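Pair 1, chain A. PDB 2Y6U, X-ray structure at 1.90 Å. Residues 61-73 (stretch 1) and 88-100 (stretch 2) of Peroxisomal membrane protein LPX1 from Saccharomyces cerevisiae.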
# COMPACT_ATOMS: atom_id res chain seq x y z
N SER A 61 -2.65 -9.35 19.44
CA SER A 61 -1.66 -8.57 20.19
C SER A 61 -1.08 -9.48 21.26
O SER A 61 -1.85 -10.14 21.99
CB SER A 61 -2.43 -7.41 20.90
OG SER A 61 -2.84 -6.50 19.91
N GLY A 62 0.25 -9.46 21.41
CA GLY A 62 0.93 -10.23 22.47
C GLY A 62 1.04 -11.72 22.24
O GLY A 62 1.53 -12.45 23.10
N MET A 63 0.63 -12.20 21.09
CA MET A 63 0.72 -13.63 20.77
C MET A 63 1.76 -13.82 19.70
O MET A 63 2.75 -13.08 19.65
CB MET A 63 -0.70 -14.17 20.39
CG MET A 63 -1.68 -13.93 21.48
SD MET A 63 -3.04 -15.08 21.41
CE MET A 63 -4.32 -14.17 22.21
N SER A 64 1.57 -14.77 18.79
CA SER A 64 2.54 -15.02 17.70
C SER A 64 1.85 -15.95 16.73
O SER A 64 0.78 -16.44 17.02
CB SER A 64 3.82 -15.71 18.24
OG SER A 64 3.53 -17.08 18.63
N LYS A 65 2.57 -16.33 15.70
CA LYS A 65 2.10 -17.21 14.68
C LYS A 65 1.83 -18.62 15.23
O LYS A 65 1.05 -19.35 14.65
CB LYS A 65 3.12 -17.27 13.60
CG LYS A 65 4.41 -17.97 14.04
CD LYS A 65 5.51 -17.96 12.93
CE LYS A 65 6.80 -18.40 13.62
NZ LYS A 65 8.02 -18.45 12.71
N VAL A 66 2.41 -18.97 16.38
CA VAL A 66 2.31 -20.32 16.89
C VAL A 66 0.86 -20.71 17.27
O VAL A 66 0.51 -21.91 17.28
CB VAL A 66 3.25 -20.58 18.10
CG1 VAL A 66 2.67 -20.10 19.49
CG2 VAL A 66 3.60 -22.08 18.12
N VAL A 67 0.03 -19.70 17.56
CA VAL A 67 -1.34 -19.96 18.01
C VAL A 67 -2.20 -20.58 16.92
O VAL A 67 -3.26 -21.16 17.21
CB VAL A 67 -2.05 -18.68 18.54
CG1 VAL A 67 -1.23 -18.09 19.75
CG2 VAL A 67 -2.34 -17.65 17.43
N TRP A 68 -1.71 -20.54 15.68
CA TRP A 68 -2.41 -21.15 14.58
C TRP A 68 -1.92 -22.53 14.21
O TRP A 68 -2.56 -23.25 13.40
CB TRP A 68 -2.36 -20.25 13.37
CG TRP A 68 -2.73 -18.85 13.59
CD1 TRP A 68 -1.88 -17.78 13.57
CD2 TRP A 68 -4.05 -18.31 13.85
NE1 TRP A 68 -2.58 -16.62 13.75
CE2 TRP A 68 -3.90 -16.90 13.91
CE3 TRP A 68 -5.29 -18.86 14.02
CZ2 TRP A 68 -4.94 -16.08 14.17
CZ3 TRP A 68 -6.38 -17.99 14.22
CH2 TRP A 68 -6.18 -16.63 14.30
N GLU A 69 -0.83 -23.01 14.82
CA GLU A 69 -0.39 -24.34 14.45
C GLU A 69 -1.38 -25.46 14.68
O GLU A 69 -1.49 -26.37 13.84
CB GLU A 69 1.01 -24.69 15.05
CG GLU A 69 2.04 -23.71 14.52
CD GLU A 69 3.50 -24.01 15.12
OE1 GLU A 69 3.67 -24.92 15.93
OE2 GLU A 69 4.39 -23.23 14.82
N TYR A 70 -2.11 -25.43 15.79
CA TYR A 70 -3.14 -26.37 16.07
C TYR A 70 -4.18 -26.43 14.90
O TYR A 70 -4.83 -27.43 14.70
CB TYR A 70 -3.81 -25.95 17.40
CG TYR A 70 -4.95 -26.81 17.78
CD1 TYR A 70 -6.25 -26.51 17.36
CD2 TYR A 70 -4.76 -27.93 18.57
CE1 TYR A 70 -7.32 -27.31 17.71
CE2 TYR A 70 -5.85 -28.77 19.00
CZ TYR A 70 -7.14 -28.45 18.56
OH TYR A 70 -8.12 -29.30 18.91
N TYR A 71 -4.38 -25.31 14.22
CA TYR A 71 -5.37 -25.26 13.15
C TYR A 71 -4.98 -26.04 11.90
O TYR A 71 -5.87 -26.56 11.16
CB TYR A 71 -5.59 -23.82 12.71
CG TYR A 71 -6.39 -22.96 13.70
CD1 TYR A 71 -6.01 -22.82 15.04
CD2 TYR A 71 -7.51 -22.21 13.25
CE1 TYR A 71 -6.76 -22.00 15.97
CE2 TYR A 71 -8.20 -21.39 14.13
CZ TYR A 71 -7.85 -21.30 15.48
OH TYR A 71 -8.58 -20.47 16.34
N LEU A 72 -3.68 -26.12 11.65
CA LEU A 72 -3.22 -26.65 10.35
C LEU A 72 -3.75 -28.01 9.96
O LEU A 72 -4.20 -28.15 8.86
CB LEU A 72 -1.66 -26.66 10.28
CG LEU A 72 -1.06 -25.29 10.40
CD1 LEU A 72 0.53 -25.42 10.61
CD2 LEU A 72 -1.45 -24.38 9.17
N PRO A 73 -3.71 -29.03 10.83
CA PRO A 73 -4.25 -30.30 10.36
C PRO A 73 -5.78 -30.34 10.33
O PRO A 73 -6.33 -31.28 9.80
CB PRO A 73 -3.66 -31.34 11.33
CG PRO A 73 -3.07 -30.55 12.43
CD PRO A 73 -3.10 -29.14 12.16
N LYS A 88 -1.26 -23.11 -0.09
CA LYS A 88 -0.33 -22.48 0.85
C LYS A 88 -1.03 -21.93 2.08
O LYS A 88 -2.10 -21.36 1.99
CB LYS A 88 0.40 -21.32 0.22
CG LYS A 88 1.31 -21.68 -0.96
CD LYS A 88 2.42 -20.58 -1.12
CE LYS A 88 3.49 -20.86 -2.16
NZ LYS A 88 4.55 -19.76 -1.98
N VAL A 89 -0.38 -22.02 3.23
CA VAL A 89 -0.82 -21.33 4.43
C VAL A 89 0.36 -20.53 4.95
O VAL A 89 1.46 -21.08 5.11
CB VAL A 89 -1.27 -22.28 5.58
CG1 VAL A 89 -1.78 -21.48 6.82
CG2 VAL A 89 -2.33 -23.23 5.10
N LEU A 90 0.15 -19.24 5.23
CA LEU A 90 1.21 -18.39 5.79
C LEU A 90 0.88 -18.00 7.20
O LEU A 90 -0.19 -17.44 7.48
CB LEU A 90 1.35 -17.11 5.00
CG LEU A 90 1.41 -17.23 3.48
CD1 LEU A 90 1.56 -15.86 2.75
CD2 LEU A 90 2.57 -18.18 3.02
N LEU A 91 1.81 -18.22 8.11
CA LEU A 91 1.68 -17.85 9.44
C LEU A 91 2.75 -16.81 9.78
O LEU A 91 3.95 -17.06 9.71
CB LEU A 91 1.84 -19.06 10.37
CG LEU A 91 0.85 -20.21 10.28
CD1 LEU A 91 1.10 -21.18 11.50
CD2 LEU A 91 -0.53 -19.82 10.07
N ILE A 92 2.31 -15.59 9.99
CA ILE A 92 3.22 -14.45 10.05
C ILE A 92 3.38 -13.88 11.49
O ILE A 92 2.41 -13.71 12.21
CB ILE A 92 2.68 -13.33 9.12
CG1 ILE A 92 2.67 -13.79 7.68
CG2 ILE A 92 3.49 -11.96 9.26
CD1 ILE A 92 1.85 -12.82 6.70
N ASP A 93 4.63 -13.56 11.90
CA ASP A 93 4.86 -12.82 13.15
C ASP A 93 5.13 -11.37 12.82
O ASP A 93 6.01 -11.00 12.02
CB ASP A 93 6.08 -13.29 13.88
CG ASP A 93 5.84 -14.54 14.71
OD1 ASP A 93 4.74 -14.76 15.21
OD2 ASP A 93 6.82 -15.29 14.87
N GLN A 94 4.33 -10.50 13.41
CA GLN A 94 4.53 -9.04 13.26
C GLN A 94 5.94 -8.71 13.80
O GLN A 94 6.51 -9.46 14.61
CB GLN A 94 3.49 -8.34 14.09
CG GLN A 94 2.06 -8.47 13.54
CD GLN A 94 1.97 -7.82 12.16
OE1 GLN A 94 2.19 -6.63 11.99
NE2 GLN A 94 1.61 -8.61 11.18
N VAL A 95 6.48 -7.54 13.40
CA VAL A 95 7.88 -7.19 13.66
C VAL A 95 8.26 -7.25 15.12
O VAL A 95 9.41 -7.58 15.43
CB VAL A 95 8.27 -5.76 13.11
CG1 VAL A 95 8.34 -5.73 11.55
CG2 VAL A 95 7.37 -4.68 13.72
N ASN A 96 7.31 -6.95 16.02
CA ASN A 96 7.59 -6.95 17.42
C ASN A 96 7.06 -8.13 18.23
O ASN A 96 6.88 -8.03 19.42
CB ASN A 96 7.12 -5.58 17.99
CG ASN A 96 5.65 -5.39 17.91
OD1 ASN A 96 4.99 -6.07 17.15
ND2 ASN A 96 5.11 -4.50 18.76
N HIS A 97 6.75 -9.22 17.52
CA HIS A 97 6.25 -10.47 18.08
C HIS A 97 7.11 -11.70 17.66
O HIS A 97 7.68 -11.70 16.59
CB HIS A 97 4.79 -10.72 17.64
CG HIS A 97 3.80 -9.77 18.25
ND1 HIS A 97 3.70 -8.44 17.83
CD2 HIS A 97 2.80 -9.97 19.15
CE1 HIS A 97 2.77 -7.85 18.58
NE2 HIS A 97 2.15 -8.76 19.31
N GLY A 98 7.11 -12.74 18.47
CA GLY A 98 7.58 -14.07 18.00
C GLY A 98 8.99 -14.00 17.48
O GLY A 98 9.86 -13.36 18.07
N ASP A 99 9.22 -14.69 16.36
CA ASP A 99 10.57 -14.86 15.81
C ASP A 99 10.99 -13.58 15.17
O ASP A 99 12.21 -13.31 15.07
CB ASP A 99 10.62 -16.05 14.85
CG ASP A 99 10.53 -17.40 15.58
OD1 ASP A 99 11.03 -17.55 16.71
OD2 ASP A 99 9.95 -18.33 14.99
N SER A 100 10.01 -12.74 14.77
CA SER A 100 10.37 -11.48 14.17
C SER A 100 10.98 -10.57 15.22
O SER A 100 12.02 -9.97 14.98
CB SER A 100 9.16 -10.79 13.58
OG SER A 100 8.70 -11.55 12.44
O HOH W 1 5.43 -13.40 20.56
O HOH W 2 7.99 -15.83 12.52
O HOH W 3 0.04 -15.04 12.68

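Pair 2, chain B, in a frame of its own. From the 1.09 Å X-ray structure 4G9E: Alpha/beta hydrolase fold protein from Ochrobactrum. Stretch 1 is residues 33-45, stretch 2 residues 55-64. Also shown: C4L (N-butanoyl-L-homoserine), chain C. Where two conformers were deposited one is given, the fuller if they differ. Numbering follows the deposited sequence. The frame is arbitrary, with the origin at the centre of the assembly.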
# COMPACT_ATOMS: atom_id res chain seq x y z
N ASN B 33 -0.23 -6.82 -2.45
CA ASN B 33 0.22 -7.96 -3.22
C ASN B 33 -0.94 -8.57 -4.01
O ASN B 33 -1.96 -8.97 -3.43
CB ASN B 33 0.79 -8.98 -2.24
CG ASN B 33 1.48 -10.14 -2.92
OD1 ASN B 33 1.12 -10.57 -4.02
ND2 ASN B 33 2.49 -10.68 -2.24
N SER B 34 -0.79 -8.63 -5.33
CA SER B 34 -1.77 -9.27 -6.21
C SER B 34 -3.10 -8.53 -6.28
O SER B 34 -4.10 -9.10 -6.71
CB SER B 34 -1.98 -10.75 -5.85
OG SER B 34 -0.75 -11.46 -5.89
N SER B 35 -3.09 -7.26 -5.88
CA SER B 35 -4.31 -6.46 -5.92
C SER B 35 -4.24 -5.46 -7.07
O SER B 35 -3.55 -5.68 -8.06
CB SER B 35 -4.54 -5.77 -4.57
OG SER B 35 -5.84 -5.22 -4.49
N SER B 36 -4.98 -4.37 -6.91
CA SER B 36 -5.11 -3.34 -7.94
C SER B 36 -5.59 -2.06 -7.26
O SER B 36 -6.21 -2.12 -6.20
CB SER B 36 -6.15 -3.77 -8.97
OG SER B 36 -6.57 -2.69 -9.79
N GLY B 37 -5.31 -0.90 -7.86
CA GLY B 37 -5.86 0.35 -7.37
C GLY B 37 -7.39 0.37 -7.36
O GLY B 37 -8.00 1.16 -6.65
N ALA B 38 -8.01 -0.50 -8.16
CA ALA B 38 -9.47 -0.61 -8.18
C ALA B 38 -10.04 -0.98 -6.81
O ALA B 38 -11.20 -0.70 -6.52
CB ALA B 38 -9.90 -1.62 -9.23
N ILE B 39 -9.21 -1.59 -5.97
CA ILE B 39 -9.62 -2.02 -4.63
C ILE B 39 -10.01 -0.82 -3.76
O ILE B 39 -10.73 -0.96 -2.77
CB ILE B 39 -8.51 -2.86 -3.93
CG1 ILE B 39 -9.08 -3.77 -2.84
CG2 ILE B 39 -7.41 -1.97 -3.36
CD1 ILE B 39 -9.92 -4.92 -3.36
N PHE B 40 -9.54 0.37 -4.14
CA PHE B 40 -9.78 1.59 -3.38
C PHE B 40 -11.03 2.34 -3.83
O PHE B 40 -11.21 3.52 -3.53
CB PHE B 40 -8.56 2.50 -3.42
CG PHE B 40 -7.33 1.87 -2.82
CD1 PHE B 40 -7.37 1.34 -1.54
CD2 PHE B 40 -6.14 1.80 -3.54
CE1 PHE B 40 -6.24 0.76 -0.97
CE2 PHE B 40 -5.02 1.23 -2.98
CZ PHE B 40 -5.06 0.71 -1.70
N ALA B 41 -11.91 1.64 -4.54
CA ALA B 41 -13.21 2.21 -4.92
C ALA B 41 -13.90 3.01 -3.80
O ALA B 41 -14.44 4.08 -4.06
CB ALA B 41 -14.13 1.11 -5.45
N PRO B 42 -13.92 2.49 -2.56
CA PRO B 42 -14.64 3.26 -1.53
C PRO B 42 -14.07 4.67 -1.32
O PRO B 42 -14.82 5.60 -1.04
CB PRO B 42 -14.46 2.42 -0.26
CG PRO B 42 -14.24 1.03 -0.77
CD PRO B 42 -13.46 1.19 -2.05
N GLN B 43 -12.75 4.80 -1.43
CA GLN B 43 -12.10 6.09 -1.28
C GLN B 43 -12.19 6.90 -2.57
O GLN B 43 -12.53 8.09 -2.52
CB GLN B 43 -10.65 5.91 -0.84
CG GLN B 43 -10.52 5.47 0.61
CD GLN B 43 -10.96 4.04 0.83
OE1 GLN B 43 -10.60 3.15 0.07
NE2 GLN B 43 -11.74 3.81 1.88
N LEU B 44 -11.91 6.28 -3.71
CA LEU B 44 -12.00 6.97 -4.99
C LEU B 44 -13.36 7.61 -5.21
O LEU B 44 -13.45 8.75 -5.65
CB LEU B 44 -11.71 6.01 -6.14
CG LEU B 44 -10.24 5.63 -6.36
CD1 LEU B 44 -10.13 4.32 -7.13
CD2 LEU B 44 -9.50 6.75 -7.09
N GLU B 45 -14.41 6.86 -4.91
CA GLU B 45 -15.77 7.25 -5.26
C GLU B 45 -16.54 7.90 -4.11
O GLU B 45 -17.63 8.43 -4.31
CB GLU B 45 -16.55 6.03 -5.75
CG GLU B 45 -15.93 5.34 -6.95
CD GLU B 45 -16.66 4.06 -7.32
OE1 GLU B 45 -17.71 3.78 -6.71
OE2 GLU B 45 -16.17 3.34 -8.21
N ILE B 55 -5.26 9.29 -6.10
CA ILE B 55 -4.54 8.69 -7.22
C ILE B 55 -4.26 7.24 -6.85
O ILE B 55 -3.58 6.99 -5.87
CB ILE B 55 -3.22 9.44 -7.46
CG1 ILE B 55 -3.49 10.93 -7.70
CG2 ILE B 55 -2.45 8.81 -8.61
CD1 ILE B 55 -2.29 11.82 -7.56
N ALA B 56 -4.80 6.31 -7.64
CA ALA B 56 -4.71 4.88 -7.32
C ALA B 56 -4.21 4.11 -8.54
O ALA B 56 -5.02 3.66 -9.35
CB ALA B 56 -6.06 4.34 -6.87
N PRO B 57 -2.89 3.99 -8.67
CA PRO B 57 -2.33 3.28 -9.83
C PRO B 57 -2.33 1.77 -9.63
O PRO B 57 -2.63 1.27 -8.56
CB PRO B 57 -0.87 3.76 -9.88
CG PRO B 57 -0.73 4.83 -8.86
CD PRO B 57 -1.84 4.63 -7.87
N ASP B 58 -1.99 1.06 -10.70
CA ASP B 58 -1.71 -0.36 -10.61
C ASP B 58 -0.21 -0.57 -10.74
O ASP B 58 0.43 -0.06 -11.66
CB ASP B 58 -2.43 -1.12 -11.72
CG ASP B 58 -3.94 -1.11 -11.56
OD1 ASP B 58 -4.40 -0.93 -10.42
OD2 ASP B 58 -4.66 -1.30 -12.56
N LEU B 59 0.37 -1.30 -9.79
CA LEU B 59 1.78 -1.65 -9.88
C LEU B 59 2.05 -2.44 -11.16
O LEU B 59 1.18 -3.16 -11.65
CB LEU B 59 2.21 -2.49 -8.69
CG LEU B 59 2.11 -1.85 -7.30
CD1 LEU B 59 2.45 -2.87 -6.23
CD2 LEU B 59 3.00 -0.61 -7.20
N PRO B 60 3.28 -2.34 -11.68
CA PRO B 60 3.68 -3.25 -12.76
C PRO B 60 3.31 -4.68 -12.38
O PRO B 60 3.47 -5.07 -11.23
CB PRO B 60 5.20 -3.07 -12.82
CG PRO B 60 5.39 -1.63 -12.41
CD PRO B 60 4.37 -1.41 -11.31
N GLY B 61 2.83 -5.45 -13.35
CA GLY B 61 2.44 -6.84 -13.12
C GLY B 61 1.09 -7.03 -12.46
O GLY B 61 0.71 -8.17 -12.20
N HIS B 62 0.39 -5.94 -12.19
CA HIS B 62 -0.87 -5.97 -11.45
C HIS B 62 -1.97 -5.22 -12.18
O HIS B 62 -1.71 -4.28 -12.94
CB HIS B 62 -0.68 -5.32 -10.07
CG HIS B 62 0.20 -6.09 -9.13
ND1 HIS B 62 1.57 -6.15 -9.27
CD2 HIS B 62 -0.10 -6.81 -8.03
CE1 HIS B 62 2.07 -6.89 -8.29
NE2 HIS B 62 1.08 -7.30 -7.52
N GLY B 63 -3.21 -5.60 -11.91
CA GLY B 63 -4.35 -4.87 -12.43
C GLY B 63 -4.29 -4.65 -13.93
O GLY B 63 -4.05 -5.58 -14.71
N LYS B 64 -4.55 -3.43 -14.33
CA LYS B 64 -4.59 -3.03 -15.73
C LYS B 64 -3.21 -2.53 -16.24
O LYS B 64 -3.10 -2.10 -17.34
CB LYS B 64 -5.67 -1.97 -15.95
CG LYS B 64 -7.04 -2.53 -15.65
CD LYS B 64 -8.20 -1.74 -16.15
CE LYS B 64 -9.46 -2.44 -15.68
NZ LYS B 64 -9.74 -3.65 -16.46
O1 C4L C . -1.52 -7.95 1.22
C4 C4L C . -0.29 -7.87 0.99
O2 C4L C . 0.22 -6.98 0.26
C3 C4L C . 0.65 -8.90 1.58
C2 C4L C . 0.06 -9.51 2.86
C1 C4L C . 0.71 -10.84 3.22
O3 C4L C . 0.28 -11.85 2.29
N1 C4L C . 1.96 -8.33 1.92
C5 C4L C . 3.05 -8.58 1.19
O4 C4L C . 3.05 -9.30 0.20
C6 C4L C . 4.34 -7.93 1.65
C7 C4L C . 5.45 -8.97 1.67
C8 C4L C . 5.20 -10.07 2.69
O HOH W 4 2.63 -9.18 -6.00
O HOH W 5 -3.38 -7.72 -9.98

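Pairs 1 and 2 share one backbone arrangement, superposing with an RMSD of 0.5 Å over 14 central residues: a strand leads into a beta turn and then a glycine, and packs against a loop that winds into helical turns. The turn is type I from Gln A94 to His A97 in pair 1 and type II from Leu B59 to His B62 in pair 2.

The anchor common to both pairs is an aspartate, Asp A93 matching Asp B58, with side-chain centres 0.4 Å apart after superposition. In pair 1 its OD1 accepts a hydrogen bond from Lys A65 N (2.7 Å), and in pair 2 Asp B58 OD1 accepts one from Gly B37 N (2.7 Å). The other carboxylate oxygen ties down its own stretch, Asp A93 OD2 receiving Asp A99 N (2.9 Å) and Asp B58 OD2 receiving Lys B64 N (2.8 Å), so one side chain fastens both backbones.

The matched serines differ in rotamer. Ser A64 is p and its OG accepts from Val A66 N (3.1 Å); Ser B36, in the conformer given, is t, and its OG both accepts from Ala B38 N (3.1 Å) and donates to Asp B58 OD1 (2.9 Å).

Gly A98 and Gly B63 match, both with positive phi. A CB here would clash with the aspartate, 2.2 Å from Asp A93 OD2 and 2.4 Å from Asp B58 OD2. A water spans the stretches beside each glycine, linking Met A63 O (2.8 Å) to Gly A98 N (2.8 Å) and Ser B35 O (2.8 Å) to Gly B63 N (2.9 Å).

His A97 and His B62 share rotamer m and present the ring edge to the loop. Gly A62 N donates to His A97 NE2 (2.9 Å); Ser B34 N lies 3.2 Å from His B62 NE2. A water hydrogen-bonds to His B62 NE2 and to Asn B33 OD1. Asn B33 N and ND2 donate to the bound N-butanoyl-L-homoserine, at O2 (2.8 Å) and O4 (2.9 Å).

The packing differs clearly where Lys A65 and Leu A91 match Gly B37 and Ala B56. Pair 1 fills the site with side chains, Lys A65 CB lying 3.9 Å from Leu A91 CB, while Lys A65 NZ reaches on to a salt bridge with Asp A99 OD2 (3.0 Å). Pair 2 brings Gly B37 so close that a CB would clash with Ala B56 O and Pro B57 O. In both pairs the backbone carbonyl rests on the strand side chain, Lys A65 O 3.6 Å from Leu A91 CD1 and Gly B37 O 3.7 Å from Ala B56 CB. The matched aromatics close the apolar side: Trp A68 CB meets Leu A91 CD2 (3.8 Å), whereas Phe B40 turns its ring edge to Ala B56, CD2 to CB 4.2 Å.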